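Long-range contacts in PHB depolymerase (Penicillium funiculosum, PDB 2D81), which is a fungal esterase of the alpha/beta hydrolase fold that hydrolyses the polyester polyhydroxybutyrate and here holds an (R)-3-hydroxybutyrate trimer ester: residues 12-18 / 221-227; 33-37 / 307-311; 37-41 / 171-175; 91-95 / 167-172. All coordinates share one frame. Residue numbers count along the deposited sequence, not the author numbering.

Interaction 1. Residues 12-18 / 221-227; sequences SVSVSGL and CSLHVAL
Two parallel strands at the middle of the alpha/beta hydrolase sheet, far apart in sequence, illustrate how a circularly permuted chain still assembles the family core. Segments 12-18 and 221-227 are extended, their axes 4.5 Å apart and inclined by 20°. At the start of the second, Cys221 is tied to Cys214 by a disulfide. Ser222 lies nearest Ser12, CA to CA 5.1 Å, where the chain turns a corner; Ser12 OG is hydrogen-bonded to Asn9 O. Leu223 is level with Val13, and its O accepts Ser14 N at 3.1 Å. His224, chi1 t and chi2 73°, lies beside Ser14 and Ser16, both p: its ND1 is hydrogen-bonded to Ser14 OG at 2.8 Å and its NE2 to Ser16 OG at 2.7 Å, both hydroxyls meeting the ring edge. In this buried setting Ser14 OG is also hydrogen-bonded to Tyr173 OH, and Ser16 OG to Tyr247 OH. Val225 N reaches Ser14 O at 2.9 Å, while Val225 O receives Ser16 N at 2.8 Å; its CB meets Val15 CG2 at 3.8 Å. Ala226 shares the face of His224. Leu227 turns to the opposite face with Leu223 and Val225, against helix 20-31, and its N donates to Ser16 O at 2.8 Å. An ideal CB on Gly17 would clash, 2.9 Å from Leu227 O, the atom that accepts Leu18 N at 3.1 Å.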
loop_
_atom_site.group_PDB
_atom_site.type_symbol
_atom_site.label_atom_id
_atom_site.label_comp_id
_atom_site.label_asym_id
_atom_site.label_seq_id
_atom_site.Cartn_x
_atom_site.Cartn_y
_atom_site.Cartn_z
ATOM N N SER A 12 -10.000 12.488 3.528
ATOM C CA SER A 12 -9.356 12.460 2.218
ATOM C C SER A 12 -8.196 11.473 2.185
ATOM O O SER A 12 -7.302 11.582 1.340
ATOM C CB SER A 12 -8.838 13.853 1.857
ATOM O OG SER A 12 -7.778 14.231 2.717
ATOM N N VAL A 13 -8.214 10.512 3.103
ATOM C CA VAL A 13 -7.093 9.590 3.270
ATOM C C VAL A 13 -7.291 8.288 2.491
ATOM O O VAL A 13 -8.394 7.733 2.443
ATOM C CB VAL A 13 -6.876 9.257 4.768
ATOM C CG1 VAL A 13 -5.704 8.298 4.929
ATOM C CG2 VAL A 13 -6.613 10.542 5.553
ATOM N N SER A 14 -6.212 7.811 1.880
ATOM C CA SER A 14 -6.229 6.555 1.135
ATOM C C SER A 14 -4.851 5.902 1.196
ATOM O O SER A 14 -3.907 6.482 1.739
ATOM C CB SER A 14 -6.616 6.811 -0.326
ATOM O OG SER A 14 -5.693 7.688 -0.954
ATOM N N VAL A 15 -4.739 4.697 0.640
ATOM C CA VAL A 15 -3.493 3.936 0.687
ATOM C C VAL A 15 -3.369 3.002 -0.520
ATOM O O VAL A 15 -4.372 2.515 -1.043
ATOM C CB VAL A 15 -3.410 3.097 1.992
ATOM C CG1 VAL A 15 -4.610 2.152 2.085
ATOM C CG2 VAL A 15 -2.108 2.309 2.031
ATOM N N SER A 16 -2.135 2.766 -0.965
ATOM C CA SER A 16 -1.859 1.754 -1.987
ATOM C C SER A 16 -0.481 1.145 -1.752
ATOM O O SER A 16 0.292 1.641 -0.933
ATOM C CB SER A 16 -1.925 2.365 -3.399
ATOM O OG SER A 16 -0.827 3.221 -3.669
ATOM N N GLY A 17 -0.173 0.071 -2.472
ATOM C CA GLY A 17 1.134 -0.544 -2.333
ATOM C C GLY A 17 1.374 -1.672 -3.313
ATOM O O GLY A 17 0.447 -2.130 -3.984
ATOM N N LEU A 18 2.626 -2.115 -3.396
ATOM C CA LEU A 18 3.018 -3.186 -4.309
ATOM C C LEU A 18 3.316 -4.479 -3.556
ATOM O O LEU A 18 4.054 -4.473 -2.570
ATOM C CB LEU A 18 4.263 -2.776 -5.095
ATOM C CG LEU A 18 4.870 -3.856 -5.997
ATOM C CD1 LEU A 18 3.973 -4.098 -7.208
ATOM C CD2 LEU A 18 6.252 -3.413 -6.442
ATOM N N CYS A 221 -5.042 19.854 2.307
ATOM C CA CYS A 221 -4.430 18.831 1.471
ATOM C C CYS A 221 -5.020 17.455 1.750
ATOM O O CYS A 221 -5.671 17.244 2.773
ATOM C CB CYS A 221 -2.912 18.831 1.697
ATOM S SG CYS A 221 -2.135 20.272 0.891
ATOM N N SER A 222 -4.812 16.532 0.818
ATOM C CA SER A 222 -5.178 15.136 1.018
ATOM C C SER A 222 -3.941 14.327 1.385
ATOM O O SER A 222 -2.829 14.852 1.387
ATOM C CB SER A 222 -5.808 14.564 -0.253
ATOM O OG SER A 222 -4.933 14.696 -1.362
ATOM N N LEU A 223 -4.138 13.046 1.683
ATOM C CA LEU A 223 -3.038 12.177 2.079
ATOM C C LEU A 223 -3.185 10.788 1.465
ATOM O O LEU A 223 -4.204 10.119 1.655
ATOM C CB LEU A 223 -2.987 12.054 3.603
ATOM C CG LEU A 223 -1.991 11.041 4.185
ATOM C CD1 LEU A 223 -0.561 11.466 3.888
ATOM C CD2 LEU A 223 -2.205 10.938 5.691
ATOM N N HIS A 224 -2.164 10.365 0.731
ATOM C CA HIS A 224 -2.088 8.997 0.233
ATOM C C HIS A 224 -0.870 8.317 0.845
ATOM O O HIS A 224 0.236 8.862 0.822
ATOM C CB HIS A 224 -1.958 8.986 -1.293
ATOM C CG HIS A 224 -2.013 7.617 -1.897
ATOM N ND1 HIS A 224 -3.180 6.890 -1.989
ATOM C CD2 HIS A 224 -1.041 6.835 -2.428
ATOM C CE1 HIS A 224 -2.926 5.721 -2.550
ATOM N NE2 HIS A 224 -1.635 5.663 -2.826
ATOM N N VAL A 225 -1.083 7.127 1.395
ATOM C CA VAL A 225 0.001 6.319 1.933
ATOM C C VAL A 225 0.413 5.304 0.870
ATOM O O VAL A 225 -0.414 4.528 0.394
ATOM C CB VAL A 225 -0.457 5.568 3.204
ATOM C CG1 VAL A 225 0.697 4.764 3.791
ATOM C CG2 VAL A 225 -0.988 6.564 4.227
ATOM N N ALA A 226 1.687 5.325 0.493
ATOM C CA ALA A 226 2.196 4.409 -0.527
ATOM C C ALA A 226 3.194 3.425 0.080
ATOM O O ALA A 226 4.192 3.829 0.679
ATOM C CB ALA A 226 2.856 5.199 -1.656
ATOM N N LEU A 227 2.922 2.134 -0.084
ATOM C CA LEU A 227 3.711 1.091 0.570
ATOM C C LEU A 227 4.591 0.297 -0.396
ATOM O O LEU A 227 4.092 -0.376 -1.296
ATOM C CB LEU A 227 2.778 0.131 1.314
ATOM C CG LEU A 227 1.904 0.751 2.408
ATOM C CD1 LEU A 227 0.910 -0.286 2.907
ATOM C CD2 LEU A 227 2.772 1.260 3.550
#

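Interaction 2. Residues 33-37 / 307-311; sequences SDVFN and VGQVK
The loop that ends a beta-alpha-beta crossover here packs on a helix from outside that unit, through side chains and without a hydrogen bond between the segments. Segment 33-37 follows helix 20-31 and leads into strand 39-43; Ser33 to Val35 keep helical backbone angles without regular helical bonds, and Phe36, at phi -93° and psi 71°, is the centre of an inverse gamma turn, closed by a weak bond from Asn37 N to Val35 O of 3.1 Å. Asn37 ND2 also donates to Asp34 O at 3.2 Å. Segment 307-311 is regular helix, with Lys311 N bonded to Val307 O at 2.8 Å. The CA atoms of Val35 and Val307 are 7.6 Å apart. The apolar contacts carry the interface. Val35, chi1 t, points at the helix and spreads its methyls over two residues one turn apart: CG1 lies 4.0 Å from Val310 CG1, and CG2 4.2 Å from Val307 CG1. Phe36, chi1 m and chi2 90°, sets its ring edge 4.2 Å, at CE1, from Val307 CG2, while its CZ is 4.3 Å from Val310 CG2. One charged group borders this patch: Lys311 folds through m, m, t, t so that NZ comes 4.0 Å from Val35 CG2. Phe36 and Val307 also touch Leu28, so the loop packs beside helices 20-31 and 301-314, on the sheet face bearing Val13, Val15, Leu223 and Val225.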
loop_
_atom_site.group_PDB
_atom_site.type_symbol
_atom_site.label_atom_id
_atom_site.label_comp_id
_atom_site.label_asym_id
_atom_site.label_seq_id
_atom_site.Cartn_x
_atom_site.Cartn_y
_atom_site.Cartn_z
ATOM N N SER A 33 -10.911 0.641 7.416
ATOM C CA SER A 33 -11.666 1.277 6.345
ATOM C C SER A 33 -12.202 2.644 6.770
ATOM O O SER A 33 -12.474 3.494 5.925
ATOM C CB SER A 33 -12.820 0.373 5.895
ATOM O OG SER A 33 -13.720 0.099 6.955
ATOM N N ASP A 34 -12.335 2.856 8.076
ATOM C CA ASP A 34 -12.791 4.140 8.599
ATOM C C ASP A 34 -11.720 5.224 8.483
ATOM O O ASP A 34 -12.033 6.403 8.312
ATOM C CB ASP A 34 -13.223 3.993 10.064
ATOM C CG ASP A 34 -12.094 3.512 10.960
ATOM O OD1 ASP A 34 -11.469 2.484 10.632
ATOM O OD2 ASP A 34 -11.829 4.158 11.998
ATOM N N VAL A 35 -10.458 4.818 8.574
ATOM C CA VAL A 35 -9.336 5.746 8.468
ATOM C C VAL A 35 -9.035 6.028 7.001
ATOM O O VAL A 35 -8.847 7.179 6.602
ATOM C CB VAL A 35 -8.069 5.164 9.133
ATOM C CG1 VAL A 35 -6.881 6.096 8.918
ATOM C CG2 VAL A 35 -8.314 4.963 10.622
ATOM N N PHE A 36 -8.991 4.968 6.199
ATOM C CA PHE A 36 -8.747 5.114 4.770
ATOM C C PHE A 36 -10.074 5.217 4.032
ATOM O O PHE A 36 -10.495 4.304 3.321
ATOM C CB PHE A 36 -7.896 3.937 4.279
ATOM C CG PHE A 36 -6.577 3.833 4.994
ATOM C CD1 PHE A 36 -6.457 3.081 6.161
ATOM C CD2 PHE A 36 -5.480 4.573 4.560
ATOM C CE1 PHE A 36 -5.268 3.074 6.892
ATOM C CE2 PHE A 36 -4.284 4.574 5.282
ATOM C CZ PHE A 36 -4.179 3.824 6.452
ATOM N N ASN A 37 -10.727 6.360 4.213
ATOM C CA ASN A 37 -12.144 6.488 3.903
ATOM C C ASN A 37 -12.468 6.852 2.460
ATOM O O ASN A 37 -13.627 6.779 2.053
ATOM C CB ASN A 37 -12.792 7.498 4.852
ATOM C CG ASN A 37 -11.884 8.660 5.174
ATOM O OD1 ASN A 37 -11.340 9.305 4.279
ATOM N ND2 ASN A 37 -11.710 8.936 6.465
ATOM N N VAL A 307 -1.219 3.721 10.889
ATOM C CA VAL A 307 -2.394 4.503 11.254
ATOM C C VAL A 307 -2.027 5.632 12.214
ATOM O O VAL A 307 -2.597 6.721 12.150
ATOM C CB VAL A 307 -3.476 3.611 11.904
ATOM C CG1 VAL A 307 -4.614 4.473 12.443
ATOM C CG2 VAL A 307 -4.012 2.627 10.872
ATOM N N GLY A 308 -1.072 5.367 13.100
ATOM C CA GLY A 308 -0.628 6.389 14.032
ATOM C C GLY A 308 0.044 7.540 13.313
ATOM O O GLY A 308 -0.138 8.706 13.672
ATOM N N GLN A 309 0.827 7.207 12.293
ATOM C CA GLN A 309 1.434 8.210 11.433
ATOM C C GLN A 309 0.357 9.040 10.750
ATOM O O GLN A 309 0.432 10.267 10.712
ATOM C CB GLN A 309 2.317 7.529 10.384
ATOM C CG GLN A 309 3.574 6.883 10.961
ATOM C CD GLN A 309 4.354 6.105 9.924
ATOM O OE1 GLN A 309 4.234 6.360 8.729
ATOM N NE2 GLN A 309 5.172 5.155 10.379
ATOM N N VAL A 310 -0.653 8.363 10.213
ATOM C CA VAL A 310 -1.737 9.049 9.526
ATOM C C VAL A 310 -2.472 9.991 10.473
ATOM O O VAL A 310 -2.754 11.139 10.125
ATOM C CB VAL A 310 -2.743 8.038 8.939
ATOM C CG1 VAL A 310 -3.994 8.756 8.465
ATOM C CG2 VAL A 310 -2.096 7.286 7.787
ATOM N N LYS A 311 -2.783 9.501 11.668
ATOM C CA LYS A 311 -3.530 10.290 12.643
ATOM C C LYS A 311 -2.782 11.577 12.978
ATOM O O LYS A 311 -3.394 12.632 13.157
ATOM C CB LYS A 311 -3.744 9.484 13.926
ATOM C CG LYS A 311 -4.523 8.187 13.754
ATOM C CD LYS A 311 -6.024 8.406 13.759
ATOM C CE LYS A 311 -6.757 7.072 13.777
ATOM N NZ LYS A 311 -8.231 7.223 13.916
#

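Interaction 3. Residues 37-41 / 171-175; sequences NVGFG and WIYGS
Ile172, with chi1 m and chi2 t, lies over the start of strand 39-43 and fills the gap between that strand and the last turn of helix 164-173. Its CG2 is 3.5 Å from Val38 CG1, and the same valine methyl comes within 3.2 Å of Ile172 O. Further along the strand Ile172 CD1 rests on bare backbone, 3.8 Å from Phe40 C and 4.0 Å from Gly41 N, where Gly39 and Gly41 present no side chain to the helix; the closest pair of CA atoms, Gly39 and Ile172, are 6.0 Å apart. Gly39 is called for by its own backbone, since phi 153° and psi -165° would jam a side chain against the preceding carbonyl. Close helix-on-sheet packing of this kind is how an alpha/beta hydrolase covers its central sheet on both faces; here Phe40, chi1 p, directs its CA-to-CB bond away from the helix and packs against Val15 and Ile93. No hydrogen bond links the two segments. Where the helix stops, Gly174 leaves helical geometry with phi 84°. Just before it, Tyr173, chi1 m and chi2 91°, carries its ring alongside Val38, whose chi1 is t, with Tyr173 CE2 4.4 Å from Val38 CG2. The phenol then passes on to strand 13-18, where Tyr173 OH is hydrogen-bonded to Ser14 OG and to Ser12 O.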
loop_
_atom_site.group_PDB
_atom_site.type_symbol
_atom_site.label_atom_id
_atom_site.label_comp_id
_atom_site.label_asym_id
_atom_site.label_seq_id
_atom_site.Cartn_x
_atom_site.Cartn_y
_atom_site.Cartn_z
ATOM N N ASN A 37 -10.727 6.360 4.213
ATOM C CA ASN A 37 -12.144 6.488 3.903
ATOM C C ASN A 37 -12.468 6.852 2.460
ATOM O O ASN A 37 -13.627 6.779 2.053
ATOM C CB ASN A 37 -12.792 7.498 4.852
ATOM C CG ASN A 37 -11.884 8.660 5.174
ATOM O OD1 ASN A 37 -11.340 9.305 4.279
ATOM N ND2 ASN A 37 -11.710 8.936 6.465
ATOM N N VAL A 38 -11.462 7.234 1.679
ATOM C CA VAL A 38 -11.692 7.454 0.256
ATOM C C VAL A 38 -11.590 6.125 -0.491
ATOM O O VAL A 38 -12.400 5.826 -1.369
ATOM C CB VAL A 38 -10.674 8.449 -0.343
ATOM C CG1 VAL A 38 -11.020 8.724 -1.798
ATOM C CG2 VAL A 38 -10.684 9.743 0.447
ATOM N N GLY A 39 -10.594 5.323 -0.132
ATOM C CA GLY A 39 -10.435 4.025 -0.760
ATOM C C GLY A 39 -8.992 3.569 -0.729
ATOM O O GLY A 39 -8.181 4.117 0.016
ATOM N N PHE A 40 -8.668 2.560 -1.531
ATOM C CA PHE A 40 -7.305 2.050 -1.587
ATOM C C PHE A 40 -6.964 1.394 -2.919
ATOM O O PHE A 40 -7.849 1.107 -3.728
ATOM C CB PHE A 40 -7.056 1.056 -0.443
ATOM C CG PHE A 40 -8.040 -0.082 -0.390
ATOM C CD1 PHE A 40 -9.288 0.081 0.208
ATOM C CD2 PHE A 40 -7.710 -1.325 -0.924
ATOM C CE1 PHE A 40 -10.192 -0.980 0.276
ATOM C CE2 PHE A 40 -8.606 -2.391 -0.862
ATOM C CZ PHE A 40 -9.847 -2.219 -0.260
ATOM N N GLY A 41 -5.670 1.175 -3.137
ATOM C CA GLY A 41 -5.203 0.555 -4.365
ATOM C C GLY A 41 -4.233 -0.577 -4.076
ATOM O O GLY A 41 -3.437 -0.506 -3.138
ATOM N N TRP A 171 -8.092 7.135 -9.907
ATOM C CA TRP A 171 -9.261 6.317 -9.615
ATOM C C TRP A 171 -9.788 6.611 -8.218
ATOM O O TRP A 171 -10.994 6.748 -8.015
ATOM C CB TRP A 171 -8.955 4.822 -9.724
ATOM C CG TRP A 171 -10.204 4.022 -9.555
ATOM C CD1 TRP A 171 -10.592 3.315 -8.453
ATOM C CD2 TRP A 171 -11.284 3.941 -10.486
ATOM N NE1 TRP A 171 -11.856 2.801 -8.640
ATOM C CE2 TRP A 171 -12.303 3.171 -9.881
ATOM C CE3 TRP A 171 -11.493 4.449 -11.776
ATOM C CZ2 TRP A 171 -13.515 2.896 -10.522
ATOM C CZ3 TRP A 171 -12.699 4.176 -12.414
ATOM C CH2 TRP A 171 -13.694 3.406 -11.786
ATOM N N ILE A 172 -8.877 6.711 -7.257
ATOM C CA ILE A 172 -9.266 6.920 -5.870
ATOM C C ILE A 172 -9.868 8.308 -5.649
ATOM O O ILE A 172 -10.890 8.443 -4.977
ATOM C CB ILE A 172 -8.058 6.720 -4.932
ATOM C CG1 ILE A 172 -7.612 5.255 -4.991
ATOM C CG2 ILE A 172 -8.424 7.111 -3.499
ATOM C CD1 ILE A 172 -6.334 4.954 -4.229
ATOM N N TYR A 173 -9.244 9.334 -6.222
ATOM C CA TYR A 173 -9.672 10.707 -5.970
ATOM C C TYR A 173 -10.549 11.314 -7.058
ATOM O O TYR A 173 -11.091 12.407 -6.882
ATOM C CB TYR A 173 -8.454 11.605 -5.736
ATOM C CG TYR A 173 -7.763 11.319 -4.427
ATOM C CD1 TYR A 173 -6.716 10.400 -4.352
ATOM C CD2 TYR A 173 -8.199 11.922 -3.248
ATOM C CE1 TYR A 173 -6.125 10.085 -3.128
ATOM C CE2 TYR A 173 -7.617 11.613 -2.023
ATOM C CZ TYR A 173 -6.582 10.693 -1.972
ATOM O OH TYR A 173 -6.025 10.373 -0.762
ATOM N N GLY A 174 -10.695 10.604 -8.170
ATOM C CA GLY A 174 -11.477 11.126 -9.275
ATOM C C GLY A 174 -10.638 12.039 -10.144
ATOM O O GLY A 174 -9.507 11.702 -10.497
ATOM N N SER A 175 -11.183 13.196 -10.496
ATOM C CA SER A 175 -10.422 14.166 -11.263
ATOM C C SER A 175 -9.153 14.519 -10.493
ATOM O O SER A 175 -9.157 14.574 -9.262
ATOM C CB SER A 175 -11.258 15.427 -11.510
ATOM O OG SER A 175 -11.782 15.943 -10.296
#

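Interaction 4. Residues 91-95 / 167-172; sequences RKIYM and AALKWI. With NAG (2-acetamido-2-deoxy-beta-D-glucopyranose), chain B.
Tyr94, chi1 t and chi2 85°, spreads its ring beneath a helix that covers the central sheet of this alpha/beta hydrolase; strand 92-95 and helix 167-172 run nearly antiparallel, at 160° with 7.8 Å between axes. Ala168 covers one ring face, its CA 3.8 Å from the Tyr94 ring centroid in a CH-pi contact and its CB 3.6 Å from Tyr94 CD2. Ala167 CB lies 3.8 Å from Tyr94 CE1; Tyr94 OH is hydrogen-bonded onward to Tyr162 OH. One helical turn later Trp171, chi1 t and chi2 -104°, brings CD1 to 3.9 Å from Tyr94 CB, and its NE1 is hydrogen-bonded to Asn124 O. At the polar edge Lys92, m at every chi angle, curls back over the indole: NZ stands 4.5 Å above the centroid of the Trp171 five-membered ring, a cation-pi contact, and donates to Trp171 O at 2.8 Å. Outside, the glycan borders the same lysine, with NAG O5 3.2 Å from Lys92 CD.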
loop_
_atom_site.group_PDB
_atom_site.type_symbol
_atom_site.label_atom_id
_atom_site.label_comp_id
_atom_site.label_asym_id
_atom_site.label_seq_id
_atom_site.Cartn_x
_atom_site.Cartn_y
_atom_site.Cartn_z
ATOM N N ARG A 91 -16.295 2.878 -1.034
ATOM C CA ARG A 91 -14.869 3.123 -1.208
ATOM C C ARG A 91 -14.491 2.956 -2.672
ATOM O O ARG A 91 -15.026 2.091 -3.367
ATOM C CB ARG A 91 -14.060 2.140 -0.357
ATOM C CG ARG A 91 -14.275 2.293 1.143
ATOM C CD ARG A 91 -13.578 3.534 1.681
ATOM N NE ARG A 91 -13.823 3.729 3.108
ATOM C CZ ARG A 91 -14.920 4.283 3.615
ATOM N NH1 ARG A 91 -15.051 4.412 4.929
ATOM N NH2 ARG A 91 -15.880 4.721 2.812
ATOM N N LYS A 92 -13.569 3.792 -3.136
ATOM C CA LYS A 92 -12.972 3.609 -4.451
ATOM C C LYS A 92 -11.837 2.606 -4.314
ATOM O O LYS A 92 -10.928 2.793 -3.504
ATOM C CB LYS A 92 -12.430 4.938 -4.987
ATOM C CG LYS A 92 -13.473 6.042 -5.093
ATOM C CD LYS A 92 -14.595 5.655 -6.040
ATOM C CE LYS A 92 -14.114 5.597 -7.480
ATOM N NZ LYS A 92 -13.763 6.951 -7.984
ATOM N N ILE A 93 -11.893 1.535 -5.100
ATOM C CA ILE A 93 -10.889 0.484 -5.012
ATOM C C ILE A 93 -10.244 0.260 -6.369
ATOM O O ILE A 93 -10.925 -0.027 -7.355
ATOM C CB ILE A 93 -11.512 -0.840 -4.513
ATOM C CG1 ILE A 93 -12.135 -0.626 -3.133
ATOM C CG2 ILE A 93 -10.444 -1.932 -4.443
ATOM C CD1 ILE A 93 -12.856 -1.840 -2.583
ATOM N N TYR A 94 -8.926 0.419 -6.405
ATOM C CA TYR A 94 -8.139 0.230 -7.615
ATOM C C TYR A 94 -7.290 -1.028 -7.471
ATOM O O TYR A 94 -6.661 -1.241 -6.439
ATOM C CB TYR A 94 -7.225 1.439 -7.842
ATOM C CG TYR A 94 -6.229 1.245 -8.965
ATOM C CD1 TYR A 94 -6.575 1.511 -10.287
ATOM C CD2 TYR A 94 -4.947 0.761 -8.703
ATOM C CE1 TYR A 94 -5.668 1.302 -11.322
ATOM C CE2 TYR A 94 -4.034 0.545 -9.729
ATOM C CZ TYR A 94 -4.401 0.818 -11.035
ATOM O OH TYR A 94 -3.506 0.598 -12.051
ATOM N N MET A 95 -7.281 -1.859 -8.508
ATOM C CA MET A 95 -6.493 -3.088 -8.503
ATOM C C MET A 95 -5.750 -3.258 -9.822
ATOM O O MET A 95 -6.294 -2.972 -10.888
ATOM C CB MET A 95 -7.401 -4.296 -8.256
ATOM C CG MET A 95 -7.933 -4.368 -6.836
ATOM S SD MET A 95 -9.136 -5.684 -6.612
ATOM C CE MET A 95 -10.617 -4.844 -7.168
ATOM N N ALA A 167 -2.822 6.187 -12.376
ATOM C CA ALA A 167 -4.073 5.453 -12.524
ATOM C C ALA A 167 -4.726 5.247 -11.160
ATOM O O ALA A 167 -5.925 5.470 -10.996
ATOM C CB ALA A 167 -3.816 4.108 -13.191
ATOM N N ALA A 168 -3.932 4.819 -10.184
ATOM C CA ALA A 168 -4.450 4.565 -8.842
ATOM C C ALA A 168 -4.984 5.840 -8.191
ATOM O O ALA A 168 -6.089 5.850 -7.646
ATOM C CB ALA A 168 -3.360 3.948 -7.966
ATOM N N LEU A 169 -4.203 6.913 -8.244
ATOM C CA LEU A 169 -4.602 8.164 -7.601
ATOM C C LEU A 169 -5.812 8.804 -8.276
ATOM O O LEU A 169 -6.707 9.321 -7.601
ATOM C CB LEU A 169 -3.433 9.154 -7.583
ATOM C CG LEU A 169 -2.246 8.770 -6.695
ATOM C CD1 LEU A 169 -1.143 9.808 -6.844
ATOM C CD2 LEU A 169 -2.701 8.668 -5.237
ATOM N N LYS A 170 -5.846 8.767 -9.603
ATOM C CA LYS A 170 -6.999 9.283 -10.321
ATOM C C LYS A 170 -8.245 8.449 -10.051
ATOM O O LYS A 170 -9.341 8.992 -9.960
ATOM C CB LYS A 170 -6.718 9.349 -11.826
ATOM C CG LYS A 170 -5.785 10.492 -12.210
ATOM C CD LYS A 170 -5.645 10.641 -13.719
ATOM C CE LYS A 170 -4.907 9.472 -14.341
ATOM N NZ LYS A 170 -4.788 9.642 -15.816
ATOM N N TRP A 171 -8.092 7.135 -9.907
ATOM C CA TRP A 171 -9.261 6.317 -9.615
ATOM C C TRP A 171 -9.788 6.611 -8.218
ATOM O O TRP A 171 -10.994 6.748 -8.015
ATOM C CB TRP A 171 -8.955 4.822 -9.724
ATOM C CG TRP A 171 -10.204 4.022 -9.555
ATOM C CD1 TRP A 171 -10.592 3.315 -8.453
ATOM C CD2 TRP A 171 -11.284 3.941 -10.486
ATOM N NE1 TRP A 171 -11.856 2.801 -8.640
ATOM C CE2 TRP A 171 -12.303 3.171 -9.881
ATOM C CE3 TRP A 171 -11.493 4.449 -11.776
ATOM C CZ2 TRP A 171 -13.515 2.896 -10.522
ATOM C CZ3 TRP A 171 -12.699 4.176 -12.414
ATOM C CH2 TRP A 171 -13.694 3.406 -11.786
ATOM N N ILE A 172 -8.877 6.711 -7.257
ATOM C CA ILE A 172 -9.266 6.920 -5.870
ATOM C C ILE A 172 -9.868 8.308 -5.649
ATOM O O ILE A 172 -10.890 8.443 -4.977
ATOM C CB ILE A 172 -8.058 6.720 -4.932
ATOM C CG1 ILE A 172 -7.612 5.255 -4.991
ATOM C CG2 ILE A 172 -8.424 7.111 -3.499
ATOM C CD1 ILE A 172 -6.334 4.954 -4.229
HETATM C C1 NAG B . -18.589 5.829 -5.356
HETATM C C2 NAG B . -19.666 5.894 -4.258
HETATM C C3 NAG B . -20.020 7.351 -3.894
HETATM C C4 NAG B . -18.778 8.246 -3.752
HETATM C C5 NAG B . -17.842 8.042 -4.938
HETATM C C6 NAG B . -16.563 8.851 -4.848
HETATM C C7 NAG B . -21.556 4.403 -3.975
HETATM C C8 NAG B . -23.016 4.188 -4.341
HETATM N N2 NAG B . -20.856 5.226 -4.753
HETATM O O3 NAG B . -20.735 7.369 -2.668
HETATM O O4 NAG B . -19.183 9.604 -3.702
HETATM O O5 NAG B . -17.471 6.655 -5.021
HETATM O O6 NAG B . -16.057 9.146 -6.142
HETATM O O7 NAG B . -21.078 3.826 -2.998
#

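Taken together, the four contacts show that chemistry follows which elements meet. All are buried. Interaction 1 is the most interior, its centre about 7 Å from the centre of the chain, and is the one built on strand-to-strand hydrogen bonds; the other three dock helices, and their outer edges include exposed Lys311 in interaction 2 and the glycan beside Lys92 in interaction 4. Interaction 2 works from the sheet face bearing Val13 and Val15, whereas interactions 3 and 4 share helix 164-173, with Trp171 and Ile172, on the other face. Interaction 3 is apolar across its segments, but Tyr173 carries it into interaction 1; interaction 4 adds charge. Arg91 NH1, 2.9 Å from Ser33 O, joins interaction 4 to interaction 2.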